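Local coordinates for protein putative fimbrium tip subunit Fim1F (Parabacteroides distasonis, PDB 3R4R) that is a putative component of the fimbrium tip, the end of the cell-surface filaments that mediate adhesion and biofilm formation, at residues Leu219-Pro222 and Thr228-Thr231. Numbering follows the deposited sequence.
Sequences LAYP and TFYT. With EDO (1,2-ethanediol), chain F; SO4 (sulfate ion), chain C.
Leu219 reaches strand 228-232 with one methyl, and Tyr221 reaches it with one ring edge. From CB, which points toward the strand, the leucine chain runs to CG anti to the backbone N (chi1 -179°), which carries CG and its two methyls on toward a bound 1,2-ethanediol and the strand. Leu219 CG lies 3.7 Å from diol O1. Leu219 CD1 is 3.8 Å from diol O1. Leu219 CD2 also meets that oxygen and touches Tyr230 O at 3.6 Å, near Thr231 CA. With an alanine here CG and both methyls are gone, which would probably open a gap between diol O1 and the carbonyl of Tyr230. The diol, probably from the crystallisation liquor, lies between the two segments. Diol O2 takes a hydrogen bond from Tyr230 N (3.0 Å), and diol C2 packs on Pro222 CD and Phe229 CB. The diol is also hydrogen-bonded to Pro136 O. At the other end of the contact, CE1 of Tyr221 meets CD1 of Phe229 at 4.4 Å. The phenylalanine atom lies at the tyrosine ring's edge, near its plane. Tyr221 OH is hydrogen-bonded to Pro226 O within the loop. Val194 touches both rings. The contact lies in the transthyretin-like C-terminal domain, between the loop after strand 218-219 and strand 228-232. Backbone hydrogen bonds join Leu219 to Leu197 on strand 191-202, and Phe229 to Ile172 and Thr231 to Ala170 on antiparallel strand 161-179.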
ATOM      1  N   LEU A 219      -1.919   6.077 -14.562  1.00 46.47           N
ATOM      2  CA  LEU A 219      -3.161   5.666 -13.906  1.00 43.29           C
ATOM      3  C   LEU A 219      -4.221   6.690 -14.210  1.00 48.27           C
ATOM      4  O   LEU A 219      -4.119   7.838 -13.780  1.00 48.32           O
ATOM      5  CB  LEU A 219      -2.984   5.475 -12.389  1.00 40.81           C
ATOM      6  CG  LEU A 219      -4.206   5.009 -11.562  1.00 41.86           C
ATOM      7  CD1 LEU A 219      -4.695   3.627 -11.998  1.00 39.62           C
ATOM      8  CD2 LEU A 219      -3.851   4.975 -10.101  1.00 42.40           C
ATOM      9  N   ALA A 220      -5.231   6.287 -14.974  1.00 45.21           N
ATOM     10  CA  ALA A 220      -6.292   7.195 -15.380  1.00 45.18           C
ATOM     11  C   ALA A 220      -7.110   7.637 -14.217  1.00 48.39           C
ATOM     12  O   ALA A 220      -7.390   6.840 -13.315  1.00 49.35           O
ATOM     13  CB  ALA A 220      -7.193   6.523 -16.398  1.00 46.91           C
ATOM     14  N   TYR A 221      -7.507   8.915 -14.232  1.00 44.34           N
ATOM     15  CA  TYR A 221      -8.437   9.477 -13.264  1.00 41.65           C
ATOM     16  C   TYR A 221      -9.833   8.972 -13.613  1.00 43.79           C
ATOM     17  O   TYR A 221     -10.247   9.151 -14.756  1.00 43.68           O
ATOM     18  CB  TYR A 221      -8.344  10.997 -13.255  1.00 44.13           C
ATOM     19  CG  TYR A 221      -9.286  11.695 -12.307  1.00 44.02           C
ATOM     20  CD1 TYR A 221      -9.162  11.538 -10.927  1.00 44.08           C
ATOM     21  CD2 TYR A 221     -10.219  12.620 -12.777  1.00 45.71           C
ATOM     22  CE1 TYR A 221     -10.024  12.190 -10.048  1.00 42.49           C
ATOM     23  CE2 TYR A 221     -11.037  13.331 -11.901  1.00 45.53           C
ATOM     24  CZ  TYR A 221     -10.920  13.129 -10.533  1.00 48.38           C
ATOM     25  OH  TYR A 221     -11.724  13.827  -9.656  1.00 45.44           O
ATOM     26  N   PRO A 222     -10.548   8.279 -12.692  1.00 39.79           N
ATOM     27  CA  PRO A 222     -11.861   7.717 -13.051  1.00 39.93           C
ATOM     28  C   PRO A 222     -12.828   8.758 -13.628  1.00 46.13           C
ATOM     29  O   PRO A 222     -12.736   9.940 -13.342  1.00 46.43           O
ATOM     30  CB  PRO A 222     -12.381   7.181 -11.717  1.00 39.08           C
ATOM     31  CG  PRO A 222     -11.146   6.833 -10.960  1.00 41.33           C
ATOM     32  CD  PRO A 222     -10.187   7.930 -11.302  1.00 38.10           C
ATOM     33  N   THR A 228     -11.741  11.503  -3.281  1.00 32.11           N
ATOM     34  CA  THR A 228     -10.711  10.686  -2.635  1.00 31.99           C
ATOM     35  C   THR A 228     -10.184   9.707  -3.706  1.00 37.94           C
ATOM     36  O   THR A 228     -10.952   8.957  -4.309  1.00 37.05           O
ATOM     37  CB  THR A 228     -11.213   9.979  -1.344  1.00 41.03           C
ATOM     38  OG1 THR A 228     -11.543  10.957  -0.339  1.00 36.97           O
ATOM     39  CG2 THR A 228     -10.167   8.975  -0.772  1.00 36.59           C
ATOM     40  N   PHE A 229      -8.880   9.735  -3.953  1.00 36.17           N
ATOM     41  CA  PHE A 229      -8.271   8.885  -4.971  1.00 35.99           C
ATOM     42  C   PHE A 229      -6.880   8.396  -4.469  1.00 41.08           C
ATOM     43  O   PHE A 229      -6.402   8.862  -3.419  1.00 41.47           O
ATOM     44  CB  PHE A 229      -8.182   9.642  -6.320  1.00 38.21           C
ATOM     45  CG  PHE A 229      -7.593  11.019  -6.230  1.00 39.92           C
ATOM     46  CD1 PHE A 229      -8.401  12.118  -5.944  1.00 43.34           C
ATOM     47  CD2 PHE A 229      -6.246  11.230  -6.486  1.00 42.11           C
ATOM     48  CE1 PHE A 229      -7.851  13.402  -5.843  1.00 46.46           C
ATOM     49  CE2 PHE A 229      -5.697  12.513  -6.406  1.00 47.77           C
ATOM     50  CZ  PHE A 229      -6.502  13.590  -6.056  1.00 47.15           C
ATOM     51  N   TYR A 230      -6.281   7.412  -5.193  1.00 36.68           N
ATOM     52  CA  TYR A 230      -5.032   6.747  -4.821  1.00 36.49           C
ATOM     53  C   TYR A 230      -4.008   6.720  -5.941  1.00 42.35           C
ATOM     54  O   TYR A 230      -4.353   6.845  -7.111  1.00 43.41           O
ATOM     55  CB  TYR A 230      -5.300   5.283  -4.412  1.00 36.58           C
ATOM     56  CG  TYR A 230      -6.449   5.079  -3.457  1.00 37.91           C
ATOM     57  CD1 TYR A 230      -6.292   5.288  -2.088  1.00 39.09           C
ATOM     58  CD2 TYR A 230      -7.707   4.704  -3.921  1.00 38.90           C
ATOM     59  CE1 TYR A 230      -7.373   5.186  -1.212  1.00 38.79           C
ATOM     60  CE2 TYR A 230      -8.800   4.611  -3.054  1.00 39.46           C
ATOM     61  CZ  TYR A 230      -8.623   4.841  -1.699  1.00 41.32           C
ATOM     62  OH  TYR A 230      -9.663   4.658  -0.834  1.00 39.71           O
ATOM     63  N   THR A 231      -2.743   6.486  -5.568  1.00 39.55           N
ATOM     64  CA  THR A 231      -1.595   6.363  -6.464  1.00 40.03           C
ATOM     65  C   THR A 231      -0.449   5.619  -5.765  1.00 42.23           C
ATOM     66  O   THR A 231      -0.299   5.704  -4.536  1.00 40.65           O
ATOM     67  CB  THR A 231      -1.114   7.748  -6.964  1.00 49.28           C
ATOM     68  OG1 THR A 231       0.019   7.573  -7.809  1.00 45.48           O
ATOM     69  CG2 THR A 231      -0.735   8.701  -5.828  1.00 50.66           C
TER
HETATM   70  C1  EDO F 322      -7.372   6.473  -9.130  1.00 45.49           C
HETATM   71  O1  EDO F 322      -7.431   5.240  -9.868  1.00 51.71           O
HETATM   72  C2  EDO F 322      -8.561   6.576  -8.179  1.00 43.09           C
HETATM   73  O2  EDO F 322      -8.290   5.974  -6.911  1.00 48.32           O
HETATM   74  S   SO4 C 319     -15.754  10.507  -3.485  1.00 91.19           S
HETATM   75  O1  SO4 C 319     -15.332   9.246  -4.116  1.00 96.21           O
HETATM   76  O2  SO4 C 319     -17.080  10.323  -2.858  1.00 96.68           O
HETATM   77  O3  SO4 C 319     -14.767  10.872  -2.436  1.00 97.34           O
HETATM   78  O4  SO4 C 319     -15.860  11.554  -4.485  1.00 95.86           O